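Local coordinates for protein monothiol glutaredoxin-S14, chloroplastic (Arabidopsis thaliana, PDB 3IPZ) that binds a [2Fe-2S] cluster as a bridged homodimer and may donate such clusters to other proteins, reduce glutathione-thiol disulfides and regulate cation transporters, at residues T90-A93 / F94-E98; D52-I55 / L56-E59. All coordinates share one frame; numbering follows the deposited sequence.

Contact 1. Residues T90-A93 / F94-E98; sequences TLEA and FKTGE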
# COMPACT_ATOMS: atom_id res chain seq x y z
N THR A 90 -5.96 7.96 -1.25
CA THR A 90 -4.86 8.31 -0.34
C THR A 90 -4.58 9.81 -0.38
O THR A 90 -4.28 10.42 0.65
CB THR A 90 -3.55 7.56 -0.71
OG1 THR A 90 -3.76 6.15 -0.65
CG2 THR A 90 -2.44 7.94 0.28
N LEU A 91 -4.68 10.39 -1.57
CA LEU A 91 -4.43 11.82 -1.74
C LEU A 91 -5.51 12.60 -1.00
O LEU A 91 -5.22 13.57 -0.29
CB LEU A 91 -4.47 12.18 -3.22
CG LEU A 91 -3.58 13.33 -3.72
CD1 LEU A 91 -4.29 14.01 -4.87
CD2 LEU A 91 -3.30 14.35 -2.62
N GLU A 92 -6.76 12.18 -1.16
CA GLU A 92 -7.88 12.85 -0.52
C GLU A 92 -7.80 12.75 1.01
O GLU A 92 -8.00 13.74 1.71
CB GLU A 92 -9.19 12.25 -1.02
CG GLU A 92 -10.45 12.82 -0.38
CD GLU A 92 -10.71 14.27 -0.73
OE1 GLU A 92 -10.10 14.78 -1.69
OE2 GLU A 92 -11.56 14.89 -0.05
N ALA A 93 -7.52 11.55 1.52
CA ALA A 93 -7.44 11.35 2.95
C ALA A 93 -6.27 12.16 3.50
O ALA A 93 -6.21 12.46 4.69
CB ALA A 93 -7.25 9.88 3.26
N PHE A 94 -5.33 12.50 2.62
CA PHE A 94 -4.18 13.30 3.01
C PHE A 94 -4.63 14.75 3.21
O PHE A 94 -4.37 15.36 4.24
CB PHE A 94 -3.10 13.23 1.95
CG PHE A 94 -1.95 14.16 2.21
CD1 PHE A 94 -1.20 14.05 3.37
CD2 PHE A 94 -1.61 15.14 1.29
CE1 PHE A 94 -0.13 14.91 3.62
CE2 PHE A 94 -0.54 16.02 1.52
CZ PHE A 94 0.20 15.90 2.69
N LYS A 95 -5.31 15.30 2.20
CA LYS A 95 -5.82 16.67 2.25
C LYS A 95 -6.79 16.83 3.42
O LYS A 95 -6.85 17.85 4.09
CB LYS A 95 -6.57 17.01 0.97
CG LYS A 95 -5.73 16.98 -0.30
CD LYS A 95 -6.62 17.27 -1.51
CE LYS A 95 -5.86 17.17 -2.82
NZ LYS A 95 -6.79 17.24 -3.99
N THR A 96 -7.55 15.77 3.64
CA THR A 96 -8.57 15.73 4.67
C THR A 96 -8.06 15.55 6.10
O THR A 96 -8.70 16.01 7.05
CB THR A 96 -9.54 14.60 4.31
OG1 THR A 96 -10.77 15.17 3.86
CG2 THR A 96 -9.75 13.66 5.45
N GLY A 97 -6.92 14.88 6.25
CA GLY A 97 -6.38 14.64 7.58
C GLY A 97 -6.71 13.23 8.05
O GLY A 97 -6.18 12.76 9.07
N GLU A 98 -7.60 12.56 7.32
CA GLU A 98 -8.02 11.18 7.63
C GLU A 98 -6.85 10.18 7.51
O GLU A 98 -6.77 9.20 8.24
CB GLU A 98 -9.16 10.77 6.70
CG GLU A 98 -9.67 9.35 6.90
CD GLU A 98 -10.72 8.95 5.86
OE1 GLU A 98 -11.64 9.75 5.60
OE2 GLU A 98 -10.62 7.83 5.30
O HOH W 1 -8.30 14.16 -4.16
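A93 and E98 meet CB to CB at 4.0 Å where helix 87-96 gives way to the next helix, and this is the tight flank of the turn, the buried A93 methyl also touching F84 and L99. Backbone bonds from K95 N to L91 O (3.0 Å) and from T96 N to E92 O (2.8 Å) run through the last helical turn. F94, with CG anti to the backbone N (chi1 173°), swings its ring off the helix onto I42, N45 and L99; L91 only brushes it, CD2 to CD2 at 4.3 Å. The other flank is looser and faces solvent. There the extended K95 chain runs past the branched end of L91, its CE 3.8 Å from L91 CD2. K95 NZ stays 4.7 Å from E92 OE1, too far for a direct salt bridge, and water 1 spans the gap by donating to E92 OE1 and accepting a weak bond from K95 NZ. G97 has a positive phi, at which a side chain would collide with the preceding carbonyl oxygen; it ends one helix and is the N-cap of helix 98-108. Such a glycine-terminated helix-to-helix corner joins the two C-terminal helices of this glutaredoxin domain.

Contact 2. Residues D52-I55 / L56-E59; sequences DVNI and LENE
N54 reaches forward to L56 with its side-chain carbonyl: OD1 accepts the backbone N-H of L56 at 2.8 Å in a fairly straight bond, the donor tilted 29° from the carbonyl plane. This link from a side chain to the amide two residues on is an Asx turn, and it bends the chain as strand 51-54 ends. CG lies anti to the backbone N (chi1 -168°), which turns the amide to the L56 side and also brings L56 CB to within 3.0 Å of the same oxygen, OD1 of N54, a tight approach. The E57 carboxylate stacks on the amide with the two planes 17° apart, N54 ND2 lying 3.9 Å from E57 CD. On the buried side, I55 CD1 folds back to 3.6 Å from L56 N and meets L56 CD2 at 4.3 Å.

In the next shell, G26 N also donates to N54 OD1, so two backbone amides grip one oxygen. A leucine here would probably leave the L56 and G26 amides without their shared acceptor and set the turn free to shift. Water 2 donates to both I55 O (2.8 Å) and E59 OE2 (2.6 Å), tying the turn to the helix start; E59 OE2 is also salt-bridged to R62. N58 caps that helix, its OD1 bonding L61 N. The turn thus leads from edge strand 51-54, paired with strand 20-24, into helix 59-69, with I55 packed against L65 of that helix and against K25 and F74 in neighbouring loops.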
# COMPACT_ATOMS: atom_id res chain seq x y z
N ASP A 52 8.05 -0.48 1.41
CA ASP A 52 7.65 -0.34 0.01
C ASP A 52 7.98 -1.62 -0.75
O ASP A 52 9.09 -2.15 -0.66
CB ASP A 52 8.34 0.88 -0.64
CG ASP A 52 9.86 0.77 -0.67
OD1 ASP A 52 10.47 0.53 0.39
OD2 ASP A 52 10.45 0.94 -1.77
N VAL A 53 6.99 -2.12 -1.47
CA VAL A 53 7.14 -3.35 -2.24
C VAL A 53 6.90 -3.09 -3.73
O VAL A 53 5.84 -2.60 -4.12
CB VAL A 53 6.15 -4.41 -1.74
CG1 VAL A 53 6.19 -5.64 -2.63
CG2 VAL A 53 6.48 -4.77 -0.32
N ASN A 54 7.90 -3.41 -4.54
CA ASN A 54 7.80 -3.22 -5.98
C ASN A 54 7.01 -4.38 -6.64
O ASN A 54 7.47 -5.52 -6.65
CB ASN A 54 9.21 -3.15 -6.57
CG ASN A 54 9.22 -2.67 -8.01
OD1 ASN A 54 8.22 -2.76 -8.73
ND2 ASN A 54 10.38 -2.18 -8.45
N ILE A 55 5.83 -4.10 -7.17
CA ILE A 55 5.04 -5.14 -7.83
C ILE A 55 5.34 -5.25 -9.34
O ILE A 55 4.69 -6.01 -10.05
CB ILE A 55 3.51 -4.95 -7.61
CG1 ILE A 55 3.11 -3.47 -7.75
CG2 ILE A 55 3.12 -5.48 -6.25
CD1 ILE A 55 3.15 -2.93 -9.18
N LEU A 56 6.34 -4.50 -9.81
CA LEU A 56 6.72 -4.54 -11.23
C LEU A 56 7.61 -5.74 -11.54
O LEU A 56 7.93 -6.00 -12.70
CB LEU A 56 7.45 -3.26 -11.63
CG LEU A 56 6.57 -2.03 -11.80
CD1 LEU A 56 7.41 -0.87 -12.27
CD2 LEU A 56 5.46 -2.32 -12.79
N GLU A 57 8.03 -6.45 -10.50
CA GLU A 57 8.88 -7.62 -10.67
C GLU A 57 8.36 -8.82 -9.89
O GLU A 57 9.03 -9.35 -9.01
CB GLU A 57 10.32 -7.28 -10.25
CG GLU A 57 10.46 -6.38 -9.03
CD GLU A 57 11.84 -5.73 -8.93
OE1 GLU A 57 12.41 -5.40 -9.99
OE2 GLU A 57 12.35 -5.54 -7.80
N ASN A 58 7.14 -9.24 -10.24
CA ASN A 58 6.46 -10.38 -9.63
C ASN A 58 4.99 -10.32 -10.02
O ASN A 58 4.18 -9.72 -9.31
CB ASN A 58 6.56 -10.36 -8.11
CG ASN A 58 6.06 -11.66 -7.48
OD1 ASN A 58 5.07 -12.25 -7.94
ND2 ASN A 58 6.73 -12.11 -6.42
N GLU A 59 4.64 -10.96 -11.13
CA GLU A 59 3.26 -10.94 -11.60
C GLU A 59 2.24 -11.63 -10.73
O GLU A 59 1.12 -11.15 -10.59
CB GLU A 59 3.18 -11.49 -13.03
CG GLU A 59 3.38 -10.42 -14.09
CD GLU A 59 2.35 -9.30 -13.99
OE1 GLU A 59 1.17 -9.55 -14.30
OE2 GLU A 59 2.74 -8.18 -13.59
O HOH W 2 4.91 -7.08 -12.68

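Contacts 1 and 2 lie on opposite sides of the chain's centre, with their own centres 25 Å apart and nearest atoms about 13 Å apart, so they do not touch. Each nevertheless comes near residues that probably bind glutathione, contact 2 the nearer. In contact 2, the I55 side chain is about 4 Å from that of F74 and the L56 side chain about 4 Å from that of K25, both probable glutathione-binding residues. In contact 1, the L91 side chain is about 5 Å from that of C87, another probable glutathione-binding residue and a near neighbour in sequence, and about 9 Å from that of F35, inferred to help bind the [2Fe-2S] cluster.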